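CD180 antigen (Mus musculus, PDB 3T6Q) may cooperate with MD-1 and TLR4 in the innate response of B cells to bacterial lipopolysaccharide, leading to NF-kappa-B activation. Local coordinates at residues K145-K148 with G149-T152; N214-V217 with I218-L222; G233-E236 with D237-D240; S365-C368 with N369-R373. All coordinates share one frame; numbering follows the deposited sequence.

Contact 1: residues K145-K148 with G149-T152; sequences KLPK and GFPT
Leu146 lays its CD2 methyl against the edge of the Phe150 ring, close to the ring plane, with CD2 4.1 Å from Phe150 CD2. The other branch of the same leucine turns to a different partner: CD1 meets the CG2 methyl of Thr152 at 3.6 Å, so that one isobutyl group touches both the phenyl edge and the threonine methyl. Pro147 adds the next apolar surface, its CG lying 3.9 Å from Phe150 CB, while its CD approaches the ring obliquely. With CG of Phe150 anti to the backbone N (chi1 166°), the ring edge comes beside Leu146; Pro147 meets CB instead. The turn itself is a type II beta turn from Pro147 to Phe150, closed by a hydrogen bond from Phe150 N to Pro147 O at 3.3 Å. The bond is bent, 136° at the hydrogen, and the N is tilted from the Pro147 carbonyl plane. Gly149 holds the third position, where its positive phi of 72° is what a type II turn requires; Lys148, at the second position, is exposed and its chain is bent. Around this apolar cluster, Leu146 also packs on Leu176 and Phe150 on Leu131, while Leu146 N is hydrogen-bonded to Ser175 OG, which ties the loop to the end of the next repeat, LRR 6. This loop, without regular helix or strand, joins strand 133-135 to strand 157-159, as in the return segments of a leucine-rich-repeat solenoid, here at the end of LRR 5.

Contact 2: residues N214-V217 with I218-L222; sequences NLLV and IFKGL
The Phe219 ring leans over the first turn of its own helix: Leu215 O approaches it obliquely, 3.2 Å from Phe219 CD2, and Phe219 CE2 lies 4.1 Å from Leu215 CB. Phe248 meets the same ring from outside the helix, the two planes at about 70°. The chi1 of -70°, with CG beside the backbone N, swings the ring back toward the residue one turn earlier. The other flat group is the Asn214 amide at the start of the helix, whose OD1 accepts a weak bond from Val217 N at 3.3 Å and so caps the N-terminal end. Backbone bonds of the helix follow. Phe219 N gives to Leu215 O at 3.0 Å, nearly straight at 173°, and Lys220 N to Leu216 O also at 3.0 Å; Gly221 N reaches Val217 O at 2.9 Å, while the bond of Ile218 N to Asn214 O is weak. Ile218 rests its CB on Leu215 O, 3.5 Å away. Leu215 N is bonded to Glu241 OE1, and Leu222 packs on Ile227 and Leu230 of strand 226-231. An N-capped short helix between strands 203-208 and 226-231, with Leu215, Ile218, Phe219 and Leu222 buried, is characteristic of a strand-helix-strand unit of a leucine-rich-repeat horseshoe.

Contact 3: residues G233-E236 with D237-D240; sequences GTFE and DMDD
Thr234 OG1 meets the aliphatic start of Met238, at 3.2 Å from its CB, and the methionine then runs beside Phe235, its CG at the edge of the ring, close to the ring plane. Met238 CG is 4.0 Å from Phe235 CD2. Asp237 OD1 also touches Phe235 CB at 3.3 Å; chi1 of 57° places the carboxylate over the backbone, facing this carbon. The type I beta turn from Phe235 to Met238 sets these groups, closed by Met238 N to Phe235 O at 3.1 Å, 162° at the hydrogen, with the N well above the carbonyl plane. Water extends the loop: one molecule donates to Asp239 O at 2.8 Å and lies doubtfully close to Thr234 OG1, whereas a second donates to Phe235 O at 2.8 Å and lies within weak reach of Asp240 OD1, more acceptors than it has protons for. Farther out, the Glu236 carboxylate forms a salt bridge with Lys263 NZ, and Gln262 NE2 is hydrogen-bonded to Thr234 O, which holds the turn to the neighbouring repeat. A chain of another protein, probably MD-1, faces the turn; one of its polar side chains bonds Asp237 OD2, and its residues pack on Phe235, Glu236 and Met238. The lysine would favour a charged Glu236, while Asp237 is held in the interface by a polar group of the partner chain.

Contact 4: residues S365-C368 with N369-R373; sequences SDCC and NLQLR
Cys368 O accepts from Leu372 N at 3.0 Å, after a cis peptide bond between Cys367 and Cys368, and a type I beta turn from Leu370 to Arg373 contains the donor. The two adjacent cysteines are joined to each other, SG to SG, in a vicinal disulfide that closes a small ring together with the cis peptide. Cys368 CB also packs on Leu372 CD1 at 3.6 Å. Gln371 folds back toward Asp366 and the cysteine pair, its chain bent at chi2 (86°), so that NE2 gives to Asp366 O at 2.9 Å. The bond is fairly straight, 161°, and the carbonyl oxygen lies within the glutamine amide plane although the NE2 lies above the carbonyl plane. Its OE1 comes 3.2 Å from Cys368 CA. One water donates to Asp366 O and accepts from Leu370 N, both at 2.9 Å; another bridges Asp366 OD1 and Asn369 ND2. Asn369 is also bonded by ND2 to Glu394 O and by OD1 to Glu398 N, reaching into the following repeat. The vicinal disulfide restrains the bend at the cis peptide, and the buried glutamine amide and water supply partners for the polar groups of the turn.

How the contacts relate
Contacts 1 to 4 follow in order along one leucine-rich-repeat horseshoe, each in a segment linking successive strands of its parallel array. Contacts 2 and 3 are nearest, with centres about 17 Å apart and nearest atoms about 6 Å apart: helix 215-221 precedes strand 226-231, and the loop 233-240 follows it. Contact 1 comes earlier in the chain, on the same side of the chain's centre as contact 2, its centre about 26 Å away. Contact 4, in LRR 12, is about 59 Å from contact 1, centre to centre, on the opposite side of the chain's centre. None touches another; contact 3 alone of the four meets another protein chain, and the other three lie in loops or a helix between strands.

Contact 1: residues K145-K148 with G149-T152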
loop_
_atom_site.group_PDB
_atom_site.type_symbol
_atom_site.label_atom_id
_atom_site.label_comp_id
_atom_site.label_asym_id
_atom_site.label_seq_id
_atom_site.Cartn_x
_atom_site.Cartn_y
_atom_site.Cartn_z
ATOM N N LYS A 145 17.160 2.647 5.250
ATOM C CA LYS A 145 18.491 2.603 4.609
ATOM C C LYS A 145 18.459 3.252 3.239
ATOM O O LYS A 145 17.614 2.931 2.404
ATOM C CB LYS A 145 19.033 1.178 4.540
ATOM C CG LYS A 145 20.455 1.136 3.952
ATOM C CD LYS A 145 21.349 0.067 4.567
ATOM C CE LYS A 145 20.682 -1.289 4.665
ATOM N NZ LYS A 145 20.690 -1.985 3.354
ATOM N N LEU A 146 19.339 4.214 3.027
ATOM C CA LEU A 146 19.445 4.874 1.737
ATOM C C LEU A 146 20.288 3.983 0.808
ATOM O O LEU A 146 21.201 3.293 1.289
ATOM C CB LEU A 146 20.027 6.276 1.899
ATOM C CG LEU A 146 19.119 7.201 2.728
ATOM C CD1 LEU A 146 19.808 8.529 2.954
ATOM C CD2 LEU A 146 17.766 7.436 2.043
ATOM N N PRO A 147 19.949 3.954 -0.504
ATOM C CA PRO A 147 20.644 3.059 -1.432
ATOM C C PRO A 147 22.083 3.528 -1.720
ATOM O O PRO A 147 22.377 4.717 -1.599
ATOM C CB PRO A 147 19.783 3.157 -2.703
ATOM C CG PRO A 147 19.293 4.572 -2.686
ATOM C CD PRO A 147 18.989 4.825 -1.222
ATOM N N LYS A 148 22.960 2.592 -2.089
ATOM C CA LYS A 148 24.357 2.901 -2.413
ATOM C C LYS A 148 24.431 3.974 -3.503
ATOM O O LYS A 148 23.749 3.873 -4.535
ATOM C CB LYS A 148 25.127 1.641 -2.863
ATOM C CG LYS A 148 24.808 0.350 -2.103
ATOM C CD LYS A 148 23.830 -0.555 -2.859
ATOM C CE LYS A 148 22.392 -0.423 -2.355
ATOM N NZ LYS A 148 22.156 -1.215 -1.113
ATOM N N GLY A 149 25.233 5.007 -3.257
ATOM C CA GLY A 149 25.436 6.066 -4.236
ATOM C C GLY A 149 24.249 6.994 -4.424
ATOM O O GLY A 149 23.978 7.471 -5.537
ATOM N N PHE A 150 23.527 7.243 -3.337
ATOM C CA PHE A 150 22.604 8.364 -3.300
ATOM C C PHE A 150 23.262 9.475 -2.473
ATOM O O PHE A 150 23.636 9.238 -1.327
ATOM C CB PHE A 150 21.241 7.949 -2.735
ATOM C CG PHE A 150 20.378 9.115 -2.364
ATOM C CD1 PHE A 150 20.317 10.254 -3.198
ATOM C CD2 PHE A 150 19.643 9.097 -1.180
ATOM C CE1 PHE A 150 19.544 11.355 -2.846
ATOM C CE2 PHE A 150 18.852 10.187 -0.830
ATOM C CZ PHE A 150 18.813 11.316 -1.656
ATOM N N PRO A 151 23.465 10.679 -3.067
ATOM C CA PRO A 151 24.158 11.688 -2.250
ATOM C C PRO A 151 23.249 12.238 -1.150
ATOM O O PRO A 151 22.063 12.514 -1.363
ATOM C CB PRO A 151 24.575 12.776 -3.267
ATOM C CG PRO A 151 24.432 12.128 -4.607
ATOM C CD PRO A 151 23.295 11.149 -4.455
ATOM N N THR A 152 23.825 12.341 0.028
ATOM C CA THR A 152 23.072 12.642 1.217
ATOM C C THR A 152 23.558 13.987 1.732
ATOM O O THR A 152 23.021 14.514 2.689
ATOM C CB THR A 152 23.258 11.523 2.266
ATOM O OG1 THR A 152 24.637 11.437 2.623
ATOM C CG2 THR A 152 22.823 10.163 1.710
#

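Contact 2: residues N214-V217 with I218-L222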
loop_
_atom_site.group_PDB
_atom_site.type_symbol
_atom_site.label_atom_id
_atom_site.label_comp_id
_atom_site.label_asym_id
_atom_site.label_seq_id
_atom_site.Cartn_x
_atom_site.Cartn_y
_atom_site.Cartn_z
ATOM N N ASN A 214 6.156 2.076 22.163
ATOM C CA ASN A 214 7.188 1.656 23.121
ATOM C C ASN A 214 8.261 2.711 23.386
ATOM O O ASN A 214 9.367 2.641 22.844
ATOM C CB ASN A 214 7.788 0.276 22.770
ATOM C CG ASN A 214 8.417 -0.426 23.990
ATOM O OD1 ASN A 214 8.933 0.223 24.925
ATOM N ND2 ASN A 214 8.388 -1.765 23.980
ATOM N N LEU A 215 7.900 3.685 24.239
ATOM C CA LEU A 215 8.770 4.791 24.550
ATOM C C LEU A 215 10.118 4.304 25.139
ATOM O O LEU A 215 11.154 4.851 24.820
ATOM C CB LEU A 215 8.084 5.742 25.534
ATOM C CG LEU A 215 7.023 6.705 24.980
ATOM C CD1 LEU A 215 6.414 7.542 26.110
ATOM C CD2 LEU A 215 7.654 7.613 23.926
ATOM N N LEU A 216 10.077 3.260 25.960
ATOM C CA LEU A 216 11.277 2.736 26.649
ATOM C C LEU A 216 12.322 2.366 25.596
ATOM O O LEU A 216 13.493 2.756 25.719
ATOM C CB LEU A 216 10.913 1.510 27.495
ATOM C CG LEU A 216 11.556 1.103 28.833
ATOM C CD1 LEU A 216 11.382 -0.402 29.015
ATOM C CD2 LEU A 216 13.010 1.443 28.872
ATOM N N VAL A 217 11.882 1.660 24.543
ATOM C CA VAL A 217 12.719 1.222 23.429
ATOM C C VAL A 217 13.374 2.388 22.713
ATOM O O VAL A 217 14.559 2.304 22.377
ATOM C CB VAL A 217 11.932 0.343 22.406
ATOM C CG1 VAL A 217 12.544 0.380 21.007
ATOM C CG2 VAL A 217 11.838 -1.081 22.903
ATOM N N ILE A 218 12.607 3.466 22.493
ATOM C CA ILE A 218 13.110 4.638 21.791
ATOM C C ILE A 218 14.223 5.332 22.606
ATOM O O ILE A 218 15.299 5.636 22.076
ATOM C CB ILE A 218 11.972 5.694 21.499
ATOM C CG1 ILE A 218 10.856 5.132 20.609
ATOM C CG2 ILE A 218 12.536 6.951 20.851
ATOM C CD1 ILE A 218 11.271 4.548 19.266
ATOM N N PHE A 219 13.933 5.661 23.864
ATOM C CA PHE A 219 14.932 6.337 24.704
ATOM C C PHE A 219 16.213 5.501 24.827
ATOM O O PHE A 219 17.312 6.019 24.668
ATOM C CB PHE A 219 14.369 6.681 26.092
ATOM C CG PHE A 219 13.324 7.799 26.073
ATOM C CD1 PHE A 219 13.669 9.086 25.713
ATOM C CD2 PHE A 219 11.996 7.524 26.406
ATOM C CE1 PHE A 219 12.709 10.103 25.674
ATOM C CE2 PHE A 219 11.035 8.520 26.372
ATOM C CZ PHE A 219 11.400 9.812 26.026
ATOM N N LYS A 220 16.070 4.211 25.097
ATOM C CA LYS A 220 17.244 3.352 25.147
ATOM C C LYS A 220 18.028 3.313 23.809
ATOM O O LYS A 220 19.261 3.454 23.784
ATOM C CB LYS A 220 16.850 1.963 25.651
ATOM C CG LYS A 220 17.971 0.926 25.624
ATOM C CD LYS A 220 17.394 -0.436 26.007
ATOM C CE LYS A 220 16.702 -0.363 27.367
ATOM N NZ LYS A 220 16.376 -1.730 27.884
ATOM N N GLY A 221 17.307 3.182 22.699
ATOM C CA GLY A 221 17.909 3.111 21.373
ATOM C C GLY A 221 18.602 4.389 20.955
ATOM O O GLY A 221 19.565 4.350 20.217
ATOM N N LEU A 222 18.133 5.528 21.453
ATOM C CA LEU A 222 18.727 6.831 21.101
ATOM C C LEU A 222 19.942 7.245 21.934
ATOM O O LEU A 222 20.452 8.378 21.810
ATOM C CB LEU A 222 17.670 7.947 21.219
ATOM C CG LEU A 222 16.441 7.857 20.292
ATOM C CD1 LEU A 222 15.594 9.125 20.408
ATOM C CD2 LEU A 222 16.795 7.621 18.837
#

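Contact 3: residues G233-E236 with D237-D240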
loop_
_atom_site.group_PDB
_atom_site.type_symbol
_atom_site.label_atom_id
_atom_site.label_comp_id
_atom_site.label_asym_id
_atom_site.label_seq_id
_atom_site.Cartn_x
_atom_site.Cartn_y
_atom_site.Cartn_z
ATOM N N GLY A 233 5.001 12.463 20.842
ATOM C CA GLY A 233 3.579 12.526 21.187
ATOM C C GLY A 233 2.858 11.281 20.676
ATOM O O GLY A 233 3.352 10.550 19.772
ATOM N N THR A 234 1.671 11.054 21.215
ATOM C CA THR A 234 0.810 10.030 20.647
ATOM C C THR A 234 -0.502 10.697 20.248
ATOM O O THR A 234 -0.577 11.923 20.260
ATOM C CB THR A 234 0.625 8.828 21.588
ATOM O OG1 THR A 234 -0.155 7.844 20.870
ATOM C CG2 THR A 234 -0.095 9.223 22.912
ATOM N N PHE A 235 -1.529 9.917 19.912
ATOM C CA PHE A 235 -2.755 10.474 19.302
ATOM C C PHE A 235 -3.983 9.862 19.973
ATOM O O PHE A 235 -3.862 8.840 20.671
ATOM C CB PHE A 235 -2.779 10.176 17.778
ATOM C CG PHE A 235 -1.539 10.673 17.067
ATOM C CD1 PHE A 235 -1.338 12.042 16.885
ATOM C CD2 PHE A 235 -0.546 9.757 16.667
ATOM C CE1 PHE A 235 -0.155 12.489 16.279
ATOM C CE2 PHE A 235 0.643 10.201 16.078
ATOM C CZ PHE A 235 0.819 11.562 15.876
ATOM N N GLU A 236 -5.159 10.428 19.688
ATOM C CA GLU A 236 -6.403 10.010 20.340
ATOM C C GLU A 236 -6.774 8.616 19.907
ATOM O O GLU A 236 -7.406 7.863 20.659
ATOM C CB GLU A 236 -7.538 11.025 20.020
ATOM C CG GLU A 236 -7.333 12.269 20.860
ATOM C CD GLU A 236 -8.462 13.284 20.738
ATOM O OE1 GLU A 236 -9.534 12.973 20.126
ATOM O OE2 GLU A 236 -8.256 14.389 21.277
ATOM N N ASP A 237 -6.337 8.236 18.727
ATOM C CA ASP A 237 -6.678 6.911 18.197
ATOM C C ASP A 237 -5.632 5.820 18.470
ATOM O O ASP A 237 -5.722 4.728 17.896
ATOM C CB ASP A 237 -7.012 6.996 16.710
ATOM C CG ASP A 237 -5.862 7.605 15.863
ATOM O OD1 ASP A 237 -5.314 8.672 16.211
ATOM O OD2 ASP A 237 -5.560 7.041 14.807
ATOM N N MET A 238 -4.661 6.103 19.340
ATOM C CA MET A 238 -3.662 5.097 19.757
ATOM C C MET A 238 -3.942 4.568 21.162
ATOM O O MET A 238 -4.521 5.267 21.995
ATOM C CB MET A 238 -2.229 5.655 19.731
ATOM C CG MET A 238 -1.823 6.372 18.441
ATOM S SD MET A 238 -2.061 5.453 16.919
ATOM C CE MET A 238 -0.745 4.237 17.008
ATOM N N ASP A 239 -3.515 3.334 21.419
ATOM C CA ASP A 239 -3.548 2.769 22.766
ATOM C C ASP A 239 -2.613 3.501 23.719
ATOM O O ASP A 239 -1.548 3.980 23.321
ATOM C CB ASP A 239 -3.165 1.296 22.732
ATOM C CG ASP A 239 -4.271 0.425 22.189
ATOM O OD1 ASP A 239 -5.449 0.859 22.193
ATOM O OD2 ASP A 239 -3.961 -0.706 21.761
ATOM N N ASP A 240 -3.046 3.588 24.973
ATOM C CA ASP A 240 -2.247 4.138 26.058
ATOM C C ASP A 240 -1.217 3.134 26.546
ATOM O O ASP A 240 -1.502 1.940 26.643
ATOM C CB ASP A 240 -3.152 4.502 27.238
ATOM C CG ASP A 240 -3.930 5.774 27.010
ATOM O OD1 ASP A 240 -3.827 6.358 25.908
ATOM O OD2 ASP A 240 -4.648 6.190 27.943
HETATM O O HOH W 1 0.335 5.706 22.155
HETATM O O HOH W 2 -4.540 8.429 23.386
#

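Contact 4: residues S365-C368 with N369-R373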
loop_
_atom_site.group_PDB
_atom_site.type_symbol
_atom_site.label_atom_id
_atom_site.label_comp_id
_atom_site.label_asym_id
_atom_site.label_seq_id
_atom_site.Cartn_x
_atom_site.Cartn_y
_atom_site.Cartn_z
ATOM N N SER A 365 -13.362 39.116 39.515
ATOM C CA SER A 365 -13.777 40.492 39.904
ATOM C C SER A 365 -12.620 41.516 39.972
ATOM O O SER A 365 -12.862 42.727 40.112
ATOM C CB SER A 365 -14.442 40.463 41.280
ATOM O OG SER A 365 -13.481 40.269 42.319
ATOM N N ASP A 366 -11.373 41.056 39.879
ATOM C CA ASP A 366 -10.226 41.983 40.042
ATOM C C ASP A 366 -8.955 41.382 39.429
ATOM O O ASP A 366 -8.269 40.583 40.064
ATOM C CB ASP A 366 -10.068 42.298 41.547
ATOM C CG ASP A 366 -9.026 43.383 41.863
ATOM O OD1 ASP A 366 -8.200 43.755 41.006
ATOM O OD2 ASP A 366 -9.028 43.845 43.037
ATOM N N CYS A 367 -8.640 41.783 38.204
ATOM C CA CYS A 367 -7.477 41.243 37.486
ATOM C C CYS A 367 -6.591 42.464 37.222
ATOM O O CYS A 367 -7.131 43.573 37.142
ATOM C CB CYS A 367 -7.951 40.600 36.155
ATOM S SG CYS A 367 -6.771 39.419 35.399
ATOM N N CYS A 368 -5.256 42.321 37.118
ATOM C CA CYS A 368 -4.542 41.051 37.184
ATOM C C CYS A 368 -3.337 41.102 38.128
ATOM O O CYS A 368 -2.469 40.249 38.022
ATOM C CB CYS A 368 -4.058 40.656 35.785
ATOM S SG CYS A 368 -5.361 40.625 34.512
ATOM N N ASN A 369 -3.268 42.105 39.021
ATOM C CA ASN A 369 -2.169 42.217 39.978
ATOM C C ASN A 369 -2.019 41.073 40.944
ATOM O O ASN A 369 -0.900 40.635 41.199
ATOM C CB ASN A 369 -2.277 43.537 40.749
ATOM C CG ASN A 369 -2.268 44.710 39.803
ATOM O OD1 ASN A 369 -1.335 44.813 38.969
ATOM N ND2 ASN A 369 -3.318 45.552 39.855
ATOM N N LEU A 370 -3.125 40.556 41.479
ATOM C CA LEU A 370 -2.981 39.435 42.387
ATOM C C LEU A 370 -2.528 38.176 41.626
ATOM O O LEU A 370 -1.696 37.390 42.108
ATOM C CB LEU A 370 -4.331 39.144 43.085
ATOM C CG LEU A 370 -5.064 40.223 43.911
ATOM C CD1 LEU A 370 -5.955 39.656 45.006
ATOM C CD2 LEU A 370 -4.148 41.254 44.522
ATOM N N GLN A 371 -3.141 37.955 40.460
ATOM C CA GLN A 371 -2.914 36.733 39.680
ATOM C C GLN A 371 -1.508 36.638 39.112
ATOM O O GLN A 371 -0.912 35.553 39.081
ATOM C CB GLN A 371 -3.957 36.630 38.551
ATOM C CG GLN A 371 -5.406 36.519 39.077
ATOM C CD GLN A 371 -6.074 37.864 39.363
ATOM O OE1 GLN A 371 -5.430 38.909 39.363
ATOM N NE2 GLN A 371 -7.383 37.833 39.613
ATOM N N LEU A 372 -0.992 37.775 38.681
ATOM C CA LEU A 372 0.331 37.881 38.056
ATOM C C LEU A 372 1.389 38.480 39.006
ATOM O O LEU A 372 2.393 39.044 38.543
ATOM C CB LEU A 372 0.232 38.759 36.814
ATOM C CG LEU A 372 -0.839 38.347 35.772
ATOM C CD1 LEU A 372 -0.902 39.422 34.703
ATOM C CD2 LEU A 372 -0.556 36.980 35.195
ATOM N N ARG A 373 1.130 38.389 40.311
ATOM C CA ARG A 373 2.041 38.941 41.337
ATOM C C ARG A 373 3.490 38.520 41.066
ATOM O O ARG A 373 3.770 37.338 40.848
ATOM C CB ARG A 373 1.607 38.475 42.737
ATOM C CG ARG A 373 2.464 38.988 43.890
ATOM C CD ARG A 373 1.913 38.518 45.236
ATOM N NE ARG A 373 0.722 39.287 45.551
ATOM C CZ ARG A 373 -0.109 38.990 46.554
ATOM N NH1 ARG A 373 -1.175 39.749 46.772
ATOM N NH2 ARG A 373 0.148 37.945 47.351
HETATM O O HOH W 3 -5.722 41.668 40.878
HETATM O O HOH W 4 -5.685 44.721 41.627
#